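Local structure of cellulose-binding protein (Saccharophagus degradans, 2YHG) at residues A[28-33]-A[138-143]; A[64-67]-A[72-75]; A[132-137]-A[154-159]; A[159-164]-A[174-179]; A[193-196]-A[201-204]. The protein probably binds polysaccharide and may hydrolyse glycosidic bonds, this chain being its C-terminal part with a nucleoside hydrolase-like domain and bound metal ions. One frame throughout, in Å; residues are numbered along the deposited sequence.

Contact 1 (A[28-33]-A[138-143]); sequences RYRVIH and VDKDDP
R30, projecting from strand 30-35, carries this contact by meeting in turn the last turn of helix 129-139 and the loop that follows it. At V138 the link runs through water: water 1, at the guanidinium edge and in its plane, accepts from R30 NH1 at 2.9 Å and lies 2.8 Å from V138 O. The same water is 2.8 Å from O of K140, the first residue to leave helical backbone angles; with more acceptors in reach than it has protons, its two donations cannot be assigned uniquely. The K140 side chain adds an oblique van der Waals touch, its CB 3.9 Å from R30 NH2. Its CG is anti to the backbone N (chi1 -168°) and the chain runs out extended, which leaves NZ 5.3 Å from R30 NH2, like charges near but not in contact. After an inverse gamma turn centred on D141, D142 comes back against the arginine. Its CB stands 3.6 Å from R30 NH1, over one face of the guanidinium, and its carboxylate is stacked on that group with the planes 5° apart. D142 OD2 is 3.8 Å from R30 NE, a long salt bridge in which no N-H points at the oxygen. The directed bonds of both groups go to other residues: R30 to E60, A137 O and R144 O, and D142 to R144. The chemistry is thus electrostatic and water-mediated across the segments; the stacked carboxylate probably helps to balance the charge of a buried arginine on an inner strand of the parallel sheet, a charge that E60 also probably helps to balance.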
# COMPACT_ATOMS: atom_id res chain seq x y z
N ARG A 28 -2.08 6.46 10.03
CA ARG A 28 -1.81 5.11 9.57
C ARG A 28 -3.06 4.52 8.97
O ARG A 28 -4.16 4.75 9.47
CB ARG A 28 -1.33 4.22 10.73
CG ARG A 28 -0.01 4.62 11.39
CD ARG A 28 0.30 3.71 12.57
NE ARG A 28 1.68 3.88 13.03
CZ ARG A 28 2.06 4.55 14.09
NH1 ARG A 28 1.18 5.25 14.79
NH2 ARG A 28 3.34 4.54 14.43
N TYR A 29 -2.86 3.65 8.00
CA TYR A 29 -3.93 2.87 7.42
C TYR A 29 -3.92 1.45 7.98
O TYR A 29 -2.88 0.91 8.36
CB TYR A 29 -3.80 2.88 5.87
CG TYR A 29 -3.92 4.28 5.28
CD1 TYR A 29 -5.02 5.09 5.49
CD2 TYR A 29 -2.89 4.81 4.54
CE1 TYR A 29 -5.08 6.39 4.94
CE2 TYR A 29 -2.94 6.05 3.98
CZ TYR A 29 -4.04 6.84 4.17
OH TYR A 29 -4.07 8.11 3.58
N ARG A 30 -5.10 0.84 7.95
CA ARG A 30 -5.31 -0.52 8.43
C ARG A 30 -5.20 -1.48 7.26
O ARG A 30 -5.92 -1.32 6.27
CB ARG A 30 -6.70 -0.63 9.04
CG ARG A 30 -6.97 0.33 10.21
CD ARG A 30 -8.40 0.25 10.68
NE ARG A 30 -8.72 -1.07 11.20
CZ ARG A 30 -9.95 -1.53 11.36
NH1 ARG A 30 -11.00 -0.79 10.97
NH2 ARG A 30 -10.14 -2.71 11.89
N VAL A 31 -4.39 -2.51 7.41
CA VAL A 31 -4.14 -3.43 6.31
C VAL A 31 -4.05 -4.86 6.81
O VAL A 31 -3.42 -5.14 7.84
CB VAL A 31 -2.86 -3.06 5.54
CG1 VAL A 31 -2.71 -3.95 4.29
CG2 VAL A 31 -2.83 -1.62 5.13
N ILE A 32 -4.66 -5.78 6.06
CA ILE A 32 -4.57 -7.20 6.26
C ILE A 32 -4.06 -7.78 4.93
O ILE A 32 -4.65 -7.52 3.89
CB ILE A 32 -5.97 -7.77 6.56
CG1 ILE A 32 -6.47 -7.26 7.92
CG2 ILE A 32 -5.97 -9.29 6.47
CD1 ILE A 32 -7.94 -7.51 8.15
N HIS A 33 -3.04 -8.63 5.00
CA HIS A 33 -2.51 -9.29 3.81
C HIS A 33 -2.90 -10.74 3.81
O HIS A 33 -2.79 -11.44 4.82
CB HIS A 33 -1.01 -9.17 3.74
CG HIS A 33 -0.55 -7.78 3.65
ND1 HIS A 33 -0.99 -6.94 2.64
CD2 HIS A 33 0.33 -7.07 4.40
CE1 HIS A 33 -0.38 -5.78 2.80
NE2 HIS A 33 0.41 -5.82 3.86
N VAL A 138 -13.23 -5.78 10.09
CA VAL A 138 -14.20 -4.90 9.45
C VAL A 138 -15.26 -4.48 10.44
O VAL A 138 -15.71 -3.33 10.42
CB VAL A 138 -14.80 -5.55 8.21
CG1 VAL A 138 -15.91 -4.66 7.62
CG2 VAL A 138 -13.70 -5.82 7.16
N ASP A 139 -15.65 -5.37 11.35
CA ASP A 139 -16.67 -5.07 12.33
C ASP A 139 -16.18 -4.09 13.40
O ASP A 139 -16.98 -3.49 14.09
CB ASP A 139 -17.15 -6.35 13.01
CG ASP A 139 -18.06 -7.21 12.15
OD1 ASP A 139 -18.58 -6.74 11.14
OD2 ASP A 139 -18.31 -8.34 12.60
N LYS A 140 -14.87 -4.01 13.64
CA LYS A 140 -14.32 -3.25 14.76
C LYS A 140 -14.78 -1.80 14.69
O LYS A 140 -14.85 -1.20 13.62
CB LYS A 140 -12.80 -3.35 14.73
CG LYS A 140 -12.07 -2.86 15.94
CD LYS A 140 -10.56 -3.09 15.83
CE LYS A 140 -9.80 -2.66 17.05
NZ LYS A 140 -8.35 -2.74 16.84
N ASP A 141 -14.91 -1.21 15.87
CA ASP A 141 -15.34 0.19 16.03
C ASP A 141 -14.18 1.14 15.85
O ASP A 141 -13.98 2.07 16.63
CB ASP A 141 -16.04 0.42 17.38
CG ASP A 141 -15.09 0.36 18.54
OD1 ASP A 141 -14.05 -0.35 18.44
OD2 ASP A 141 -15.38 1.01 19.57
N ASP A 142 -13.45 0.99 14.75
CA ASP A 142 -12.43 1.93 14.32
C ASP A 142 -13.00 2.60 13.07
O ASP A 142 -13.37 1.90 12.13
CB ASP A 142 -11.17 1.11 14.04
CG ASP A 142 -9.95 1.95 13.75
OD1 ASP A 142 -10.05 2.99 13.08
OD2 ASP A 142 -8.82 1.45 14.05
N PRO A 143 -13.06 3.94 13.01
CA PRO A 143 -13.68 4.60 11.84
C PRO A 143 -12.89 4.43 10.55
O PRO A 143 -13.41 4.73 9.47
CB PRO A 143 -13.73 6.08 12.26
CG PRO A 143 -12.62 6.22 13.23
CD PRO A 143 -12.67 4.93 14.03
O HOH W 1 -13.91 -1.27 10.94

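Contact 2 (A[64-67]-A[72-75]); sequences TTTG and STSN
The peptide group following T65 is the flat surface on which T73 rests: the T73 CG2 methyl stands over one of its faces, 3.6 Å from T65 O and 3.7 Å from T65 C. At its oxygen end sits water 2, which donates to T65 O at 2.8 Å and accepts from T73 OG1 at 2.7 Å. A second carbonyl, that of N75, is met by a methyl as well, T64 CG2 lying 3.5 Å from N75 O. T73 performs both tasks because its OG1 is anti to the backbone N (chi1 -167°), which turns the hydroxyl to the water and puts CG2 in the crowded position between N and the carbonyl carbon, facing T65. T66 CG2 packs 3.9 Å from T73 CG2. Measured over the touching parts alone, CA 64 to 66 against CA 72 to 75, the directions are 170° apart, nearly opposite; water 2 bridges T65 O and T73 OG1, and no beta ladder is formed, so this is a loop folded back on itself. Calcium ligand D36 is about 6 Å from T66, side chain to side chain. The hydroxyls of T65 and T66 turn to Q114 O and G116 O. The loop joins strand 58-64 to helix 77-93; M112 of strand 110-112 touches T64 and T73, and N155 of helix 155-167 touches T65 and T66.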
# COMPACT_ATOMS: atom_id res chain seq x y z
N THR A 64 -1.93 -16.84 5.59
CA THR A 64 -1.38 -17.76 4.62
C THR A 64 -2.52 -18.51 3.92
O THR A 64 -3.38 -19.10 4.57
CB THR A 64 -0.45 -18.78 5.33
OG1 THR A 64 0.72 -18.10 5.80
CG2 THR A 64 -0.02 -19.90 4.39
N THR A 65 -2.51 -18.49 2.59
CA THR A 65 -3.62 -19.01 1.79
C THR A 65 -3.10 -19.45 0.42
O THR A 65 -1.92 -19.80 0.25
CB THR A 65 -4.77 -17.99 1.76
OG1 THR A 65 -5.95 -18.54 1.17
CG2 THR A 65 -4.40 -16.72 1.09
N THR A 66 -4.00 -19.50 -0.55
CA THR A 66 -3.79 -20.12 -1.85
C THR A 66 -3.92 -19.09 -2.96
O THR A 66 -4.28 -17.93 -2.78
CB THR A 66 -4.85 -21.21 -2.05
OG1 THR A 66 -6.11 -20.55 -1.97
CG2 THR A 66 -4.71 -22.34 -1.01
N GLY A 67 -3.64 -19.57 -4.16
CA GLY A 67 -3.99 -18.89 -5.41
C GLY A 67 -3.74 -19.85 -6.55
O GLY A 67 -3.42 -21.02 -6.32
N SER A 72 -3.05 -25.35 -2.86
CA SER A 72 -3.24 -25.96 -1.55
C SER A 72 -2.16 -25.43 -0.60
O SER A 72 -1.02 -25.25 -1.01
CB SER A 72 -3.12 -27.48 -1.68
OG SER A 72 -3.29 -28.14 -0.43
N THR A 73 -2.54 -25.25 0.65
CA THR A 73 -1.56 -24.91 1.67
C THR A 73 -2.04 -25.52 3.01
O THR A 73 -3.20 -25.86 3.16
CB THR A 73 -1.38 -23.40 1.74
OG1 THR A 73 -0.23 -23.13 2.53
CG2 THR A 73 -2.59 -22.67 2.26
N SER A 74 -1.10 -25.67 3.93
CA SER A 74 -1.38 -26.40 5.16
C SER A 74 -0.88 -25.78 6.45
O SER A 74 -1.33 -26.20 7.49
CB SER A 74 -0.88 -27.81 5.08
OG SER A 74 0.50 -27.86 4.90
N ASN A 75 0.08 -24.87 6.42
CA ASN A 75 0.62 -24.33 7.65
C ASN A 75 1.24 -22.97 7.36
O ASN A 75 1.29 -22.54 6.20
CB ASN A 75 1.66 -25.30 8.25
CG ASN A 75 2.80 -25.55 7.31
OD1 ASN A 75 3.52 -24.61 6.97
ND2 ASN A 75 2.93 -26.77 6.80
O HOH W 2 0.47 -20.86 1.22

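Contact 3 (A[132-137]-A[154-159]); sequences NLIIAA and CNTIAQ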
# COMPACT_ATOMS: atom_id res chain seq x y z
N ASN A 132 -12.36 -15.32 9.40
CA ASN A 132 -12.96 -14.76 10.60
C ASN A 132 -12.19 -13.53 11.07
O ASN A 132 -12.83 -12.59 11.60
CB ASN A 132 -13.02 -15.80 11.72
CG ASN A 132 -14.08 -16.84 11.52
OD1 ASN A 132 -15.02 -16.65 10.74
ND2 ASN A 132 -13.95 -17.96 12.22
N LEU A 133 -10.88 -13.50 10.93
CA LEU A 133 -10.08 -12.34 11.31
C LEU A 133 -10.50 -11.12 10.50
O LEU A 133 -10.64 -10.01 11.03
CB LEU A 133 -8.59 -12.68 11.13
CG LEU A 133 -7.55 -11.59 11.45
CD1 LEU A 133 -6.19 -12.20 11.58
CD2 LEU A 133 -7.47 -10.50 10.35
N ILE A 134 -10.73 -11.29 9.19
CA ILE A 134 -11.18 -10.22 8.37
C ILE A 134 -12.53 -9.70 8.84
O ILE A 134 -12.75 -8.49 8.92
CB ILE A 134 -11.18 -10.63 6.87
CG1 ILE A 134 -9.77 -10.87 6.39
CG2 ILE A 134 -11.90 -9.59 6.03
CD1 ILE A 134 -9.69 -11.58 5.06
N ILE A 135 -13.48 -10.60 9.09
CA ILE A 135 -14.79 -10.17 9.59
C ILE A 135 -14.63 -9.31 10.86
O ILE A 135 -15.23 -8.24 10.98
CB ILE A 135 -15.72 -11.35 9.85
CG1 ILE A 135 -16.02 -12.11 8.54
CG2 ILE A 135 -17.02 -10.89 10.51
CD1 ILE A 135 -16.82 -13.36 8.73
N ALA A 136 -13.83 -9.80 11.79
CA ALA A 136 -13.68 -9.10 13.06
C ALA A 136 -13.06 -7.73 12.86
O ALA A 136 -13.45 -6.75 13.52
CB ALA A 136 -12.86 -9.92 14.03
N ALA A 137 -12.12 -7.61 11.94
CA ALA A 137 -11.48 -6.32 11.68
C ALA A 137 -12.45 -5.34 11.06
O ALA A 137 -12.53 -4.17 11.47
CB ALA A 137 -10.28 -6.51 10.76
N CYS A 154 -7.95 -14.17 -3.75
CA CYS A 154 -8.74 -13.37 -2.81
C CYS A 154 -9.74 -14.21 -2.02
O CYS A 154 -10.58 -13.62 -1.31
CB CYS A 154 -9.47 -12.23 -3.49
SG CYS A 154 -8.47 -11.01 -4.38
N ASN A 155 -9.69 -15.55 -2.08
CA ASN A 155 -10.78 -16.30 -1.52
C ASN A 155 -10.94 -16.23 -0.01
O ASN A 155 -12.03 -16.57 0.47
CB ASN A 155 -10.84 -17.73 -2.03
CG ASN A 155 -9.79 -18.66 -1.46
OD1 ASN A 155 -8.81 -18.26 -0.82
ND2 ASN A 155 -10.01 -19.95 -1.65
N THR A 156 -9.94 -15.84 0.76
CA THR A 156 -10.15 -15.66 2.20
C THR A 156 -11.02 -14.45 2.46
O THR A 156 -11.85 -14.43 3.38
CB THR A 156 -8.82 -15.58 2.96
OG1 THR A 156 -7.98 -16.71 2.64
CG2 THR A 156 -9.04 -15.58 4.44
N ILE A 157 -10.86 -13.41 1.65
CA ILE A 157 -11.72 -12.24 1.68
C ILE A 157 -13.13 -12.66 1.23
O ILE A 157 -14.14 -12.26 1.85
CB ILE A 157 -11.18 -11.11 0.81
CG1 ILE A 157 -9.73 -10.77 1.13
CG2 ILE A 157 -12.07 -9.87 0.98
CD1 ILE A 157 -9.05 -9.84 0.14
N ALA A 158 -13.22 -13.44 0.16
CA ALA A 158 -14.53 -13.90 -0.34
C ALA A 158 -15.24 -14.74 0.74
O ALA A 158 -16.45 -14.59 0.88
CB ALA A 158 -14.39 -14.65 -1.63
N GLN A 159 -14.53 -15.59 1.46
CA GLN A 159 -15.19 -16.39 2.49
C GLN A 159 -15.77 -15.46 3.58
O GLN A 159 -16.88 -15.68 4.07
CB GLN A 159 -14.24 -17.40 3.11
CG GLN A 159 -14.85 -18.20 4.25
CD GLN A 159 -15.97 -19.12 3.81
OE1 GLN A 159 -16.10 -19.43 2.63
NE2 GLN A 159 -16.82 -19.57 4.75
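Apolar packing accounts for nearly all of this buried contact, and it runs through one methyl, I134 CD1. That atom reaches from helix 129-139 to the first turn of helix 155-167, where it lies 4.0 Å from both I157 CG1 and I157 CA and 4.1 Å from T156 CG2. The methyl of T156 is available because it is the branch anti to the backbone N, while OG1 (chi1 -53°) sits beside that N. Only 137 Å² are buried in all, as expected where one residue of the first helix bridges to two of the second. Around this point I134 also packs on A160, and both I134 and T156 touch I63 of strand 58-64, so the two helices meet on the parallel sheet.

Polar features are confined to each side. T156 O, 4.0 Å from I134 CD1, is merely touched. T156 OG1 is engaged by Q114 N, and C154, the N-cap residue of helix 155-167, is joined by a disulfide to C150. The contact is therefore one of dispersion and exclusion of water: the delta methyl of I134 supplies the fit, whereas the polar bonds of T156 and the C154–C150 disulfide take no part in the packing and probably help to fix the start of the helix.

Contact 4 (A[159-164]-A[174-179]); sequences QAVWKV and DAFISK
V164 and V161, one turn apart on helix 155-167, form a corner for the F176 ring, V164 covering one face and V161 meeting the edge. V164 sends its CG2 onto the ring, 3.8 Å from the centroid and 14° off the normal, a CH-pi contact. Its other methyl, CG1, rests nearer the ring's root, 4.0 Å from F176 CG, so the two methyls lie along the ring, CG2 over its face and CG1 by CG. V161 comes from a different side: its CG2 is near the ring plane, 4.1 Å from F176 CE2. F176 reaches this corner with CG anti to the backbone N (chi1 -173°). These two helices, 155-167 and 170-178, are joined by a short turn into an antiparallel helical hairpin of the nucleoside hydrolase-like domain. The segment axes make an angle of 158° and approach to 10.7 Å, a wide separation that the phenylalanine ring spans. On the second helix a smaller bump lies next to the ring, where I177 CD1 meets V161 CG1 at 4.0 Å, the two side chains crossing at about a right angle. V138 and D139 of helix 129-139 also touch F176, while L195 of helix 190-198 packs on V161 and L202 on I177. Within the second segment, S178 OG donates to A175 O at 2.7 Å.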
# COMPACT_ATOMS: atom_id res chain seq x y z
N GLN A 159 -14.53 -15.59 1.46
CA GLN A 159 -15.19 -16.39 2.49
C GLN A 159 -15.77 -15.46 3.58
O GLN A 159 -16.88 -15.68 4.07
CB GLN A 159 -14.24 -17.40 3.11
CG GLN A 159 -14.85 -18.20 4.25
CD GLN A 159 -15.97 -19.12 3.81
OE1 GLN A 159 -16.10 -19.43 2.63
NE2 GLN A 159 -16.82 -19.57 4.75
N ALA A 160 -15.01 -14.44 3.97
CA ALA A 160 -15.48 -13.47 4.97
C ALA A 160 -16.78 -12.81 4.49
O ALA A 160 -17.78 -12.75 5.21
CB ALA A 160 -14.41 -12.43 5.21
N VAL A 161 -16.75 -12.27 3.28
CA VAL A 161 -17.93 -11.58 2.74
C VAL A 161 -19.10 -12.56 2.56
O VAL A 161 -20.24 -12.23 2.89
CB VAL A 161 -17.56 -10.86 1.41
CG1 VAL A 161 -18.82 -10.34 0.72
CG2 VAL A 161 -16.56 -9.76 1.64
N TRP A 162 -18.83 -13.76 2.06
CA TRP A 162 -19.85 -14.76 1.89
C TRP A 162 -20.54 -15.06 3.22
O TRP A 162 -21.78 -15.16 3.29
CB TRP A 162 -19.28 -16.05 1.26
CG TRP A 162 -20.31 -17.07 1.03
CD1 TRP A 162 -21.10 -17.19 -0.08
CD2 TRP A 162 -20.74 -18.07 1.93
NE1 TRP A 162 -22.00 -18.19 0.09
CE2 TRP A 162 -21.81 -18.76 1.32
CE3 TRP A 162 -20.34 -18.45 3.20
CZ2 TRP A 162 -22.50 -19.79 1.94
CZ3 TRP A 162 -21.05 -19.47 3.83
CH2 TRP A 162 -22.13 -20.09 3.21
N LYS A 163 -19.75 -15.22 4.27
CA LYS A 163 -20.33 -15.54 5.56
C LYS A 163 -21.21 -14.38 6.05
O LYS A 163 -22.31 -14.61 6.57
CB LYS A 163 -19.24 -15.85 6.59
CG LYS A 163 -19.80 -16.05 8.02
CD LYS A 163 -18.70 -16.43 8.97
CE LYS A 163 -19.21 -16.71 10.35
NZ LYS A 163 -18.07 -17.15 11.21
N VAL A 164 -20.75 -13.15 5.91
CA VAL A 164 -21.56 -12.00 6.30
C VAL A 164 -22.86 -11.94 5.48
O VAL A 164 -23.96 -11.78 6.05
CB VAL A 164 -20.72 -10.70 6.15
CG1 VAL A 164 -21.58 -9.47 6.31
CG2 VAL A 164 -19.60 -10.69 7.15
N ASP A 174 -24.26 -4.27 3.55
CA ASP A 174 -23.83 -3.05 2.88
C ASP A 174 -22.88 -2.27 3.76
O ASP A 174 -21.91 -1.67 3.27
CB ASP A 174 -25.04 -2.19 2.51
CG ASP A 174 -25.86 -2.79 1.37
OD1 ASP A 174 -25.32 -3.49 0.51
OD2 ASP A 174 -27.08 -2.48 1.30
N ALA A 175 -23.15 -2.24 5.05
CA ALA A 175 -22.26 -1.52 5.96
C ALA A 175 -20.87 -2.16 6.01
O ALA A 175 -19.87 -1.47 6.01
CB ALA A 175 -22.87 -1.47 7.37
N PHE A 176 -20.84 -3.48 6.06
CA PHE A 176 -19.61 -4.27 6.05
C PHE A 176 -18.79 -3.91 4.79
O PHE A 176 -17.61 -3.52 4.88
CB PHE A 176 -19.95 -5.75 6.09
CG PHE A 176 -18.77 -6.66 6.25
CD1 PHE A 176 -18.32 -7.02 7.51
CD2 PHE A 176 -18.10 -7.14 5.13
CE1 PHE A 176 -17.25 -7.86 7.66
CE2 PHE A 176 -17.01 -7.98 5.28
CZ PHE A 176 -16.57 -8.31 6.55
N ILE A 177 -19.42 -3.98 3.64
CA ILE A 177 -18.75 -3.67 2.37
C ILE A 177 -18.21 -2.26 2.34
O ILE A 177 -17.12 -2.01 1.82
CB ILE A 177 -19.69 -3.95 1.18
CG1 ILE A 177 -19.99 -5.44 1.05
CG2 ILE A 177 -19.16 -3.32 -0.11
CD1 ILE A 177 -18.79 -6.31 0.56
N SER A 178 -18.94 -1.33 2.93
CA SER A 178 -18.53 0.06 2.89
C SER A 178 -17.23 0.34 3.64
O SER A 178 -16.57 1.34 3.38
CB SER A 178 -19.63 0.96 3.45
OG SER A 178 -19.71 0.94 4.85
N LYS A 179 -16.90 -0.54 4.59
CA LYS A 179 -15.72 -0.38 5.41
C LYS A 179 -14.50 -1.17 4.92
O LYS A 179 -13.43 -1.04 5.49
CB LYS A 179 -16.04 -0.80 6.83
CG LYS A 179 -17.04 0.12 7.49
CD LYS A 179 -17.43 -0.28 8.88
CE LYS A 179 -18.11 -1.63 8.88
NZ LYS A 179 -18.71 -1.95 10.21

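Contact 5 (A[193-196]-A[201-204]); sequences TWLA and NLIY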
# COMPACT_ATOMS: atom_id res chain seq x y z
N THR A 193 -12.82 -12.09 -8.54
CA THR A 193 -13.78 -11.74 -9.58
C THR A 193 -15.22 -11.86 -9.05
O THR A 193 -16.05 -10.98 -9.31
CB THR A 193 -13.56 -12.58 -10.83
OG1 THR A 193 -12.14 -12.69 -11.04
CG2 THR A 193 -14.25 -11.94 -11.99
N TRP A 194 -15.49 -12.92 -8.30
CA TRP A 194 -16.79 -13.09 -7.67
C TRP A 194 -17.13 -11.89 -6.78
O TRP A 194 -18.25 -11.37 -6.81
CB TRP A 194 -16.81 -14.38 -6.86
CG TRP A 194 -18.10 -14.64 -6.16
CD1 TRP A 194 -19.21 -15.28 -6.65
CD2 TRP A 194 -18.39 -14.32 -4.80
NE1 TRP A 194 -20.19 -15.34 -5.70
CE2 TRP A 194 -19.72 -14.77 -4.55
CE3 TRP A 194 -17.64 -13.80 -3.75
CZ2 TRP A 194 -20.32 -14.63 -3.30
CZ3 TRP A 194 -18.23 -13.72 -2.49
CH2 TRP A 194 -19.56 -14.11 -2.28
N LEU A 195 -16.13 -11.40 -6.03
CA LEU A 195 -16.35 -10.22 -5.21
C LEU A 195 -16.69 -9.00 -6.02
O LEU A 195 -17.64 -8.26 -5.71
CB LEU A 195 -15.11 -9.91 -4.35
CG LEU A 195 -14.89 -10.81 -3.12
CD1 LEU A 195 -13.48 -10.64 -2.58
CD2 LEU A 195 -15.92 -10.51 -2.05
N ALA A 196 -15.90 -8.71 -7.06
CA ALA A 196 -16.12 -7.50 -7.86
C ALA A 196 -17.47 -7.54 -8.55
O ALA A 196 -18.13 -6.51 -8.66
CB ALA A 196 -14.99 -7.35 -8.86
N ASN A 201 -20.30 -2.14 -5.04
CA ASN A 201 -19.94 -1.01 -4.20
C ASN A 201 -18.67 -1.20 -3.41
O ASN A 201 -18.22 -0.28 -2.73
CB ASN A 201 -21.06 -0.63 -3.23
CG ASN A 201 -22.34 -0.19 -3.92
OD1 ASN A 201 -22.21 0.50 -5.05
ND2 ASN A 201 -23.43 -0.47 -3.42
N LEU A 202 -18.06 -2.37 -3.47
CA LEU A 202 -16.78 -2.62 -2.85
C LEU A 202 -15.67 -1.97 -3.66
O LEU A 202 -15.54 -2.26 -4.85
CB LEU A 202 -16.55 -4.12 -2.76
CG LEU A 202 -15.22 -4.61 -2.22
CD1 LEU A 202 -14.97 -4.13 -0.80
CD2 LEU A 202 -15.16 -6.11 -2.32
N ILE A 203 -14.85 -1.11 -3.06
CA ILE A 203 -13.68 -0.57 -3.74
C ILE A 203 -12.71 -1.72 -3.98
O ILE A 203 -12.26 -2.36 -3.04
CB ILE A 203 -13.02 0.55 -2.91
CG1 ILE A 203 -13.98 1.74 -2.80
CG2 ILE A 203 -11.69 0.96 -3.53
CD1 ILE A 203 -13.52 2.79 -1.79
N TYR A 204 -12.41 -1.98 -5.24
CA TYR A 204 -11.67 -3.18 -5.66
C TYR A 204 -10.68 -2.78 -6.75
O TYR A 204 -11.09 -2.31 -7.81
CB TYR A 204 -12.64 -4.26 -6.17
CG TYR A 204 -12.02 -5.58 -6.42
CD1 TYR A 204 -11.10 -5.77 -7.44
CD2 TYR A 204 -12.34 -6.67 -5.64
CE1 TYR A 204 -10.50 -7.00 -7.64
CE2 TYR A 204 -11.73 -7.89 -5.82
CZ TYR A 204 -10.81 -8.06 -6.82
OH TYR A 204 -10.24 -9.30 -6.98
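Y204 turns its ring against helix 190-198 because CG is anti to the backbone N (chi1 -171°) and chi2 of -68° presents a face to A196. L202, two residues earlier, likewise has its CG anti to N, and its CD2 then comes within 4.3 Å of L195 CB. Across the ring the evidence for a CH-pi contact is clear: A196 CB lies 4.2 Å from the Y204 centroid and 12° off the normal, above the centre of the face. L195 CB approaches the same ring obliquely, 4.2 Å from Y204 CE2, so this beta carbon touches both L202 and Y204. Farther along the ring, Y204 OH passes 4.1 Å from T193 N, a spacing that marks proximity only; the hydroxyl's hydrogen bond goes to D184 of strand 180-185. T193 OG1 hydrogen-bonds with D288 OD1 and with R206 NH2 of strand 203-207. The contact closes a beta-alpha-beta unit of the Rossmann-like sheet, in which strand 180-185, helix 190-198 and strand 203-207 follow one another and the helix packs down on the outermost of the two strands; M296 of strand 295-298 also touches A196 and Y204. Chemically, then, an apolar helix face sits on a tyrosine ring whose hydroxyl is engaged with a neighbouring strand, which probably tethers the far end of the ring while A196 covers its face.

Contacts 1, 3, 4 and 5 form a continuous packed layer, with contact 3 touching all four others. Contact 1 meets contact 3 through I32 CD1 and A137 CB (3.6 Å) and contact 4 through V138 CG1 and F176 CD1 (3.4 Å). Contacts 3 and 4 share Q159 and have centres 8 Å apart; V161 CG2 to L195 CD2 (3.8 Å) carries the packing on to contact 5. Contact 2 joins by T65 OG1 to T156 OG1 (3.1 Å), a probable hydrogen bond. It also lies nearest a bound calcium ion: about 9 Å from the T65 side chain, against about 13 Å from those of T156 and Y204. Contacts 1 and 4 are distant from the annotated sites.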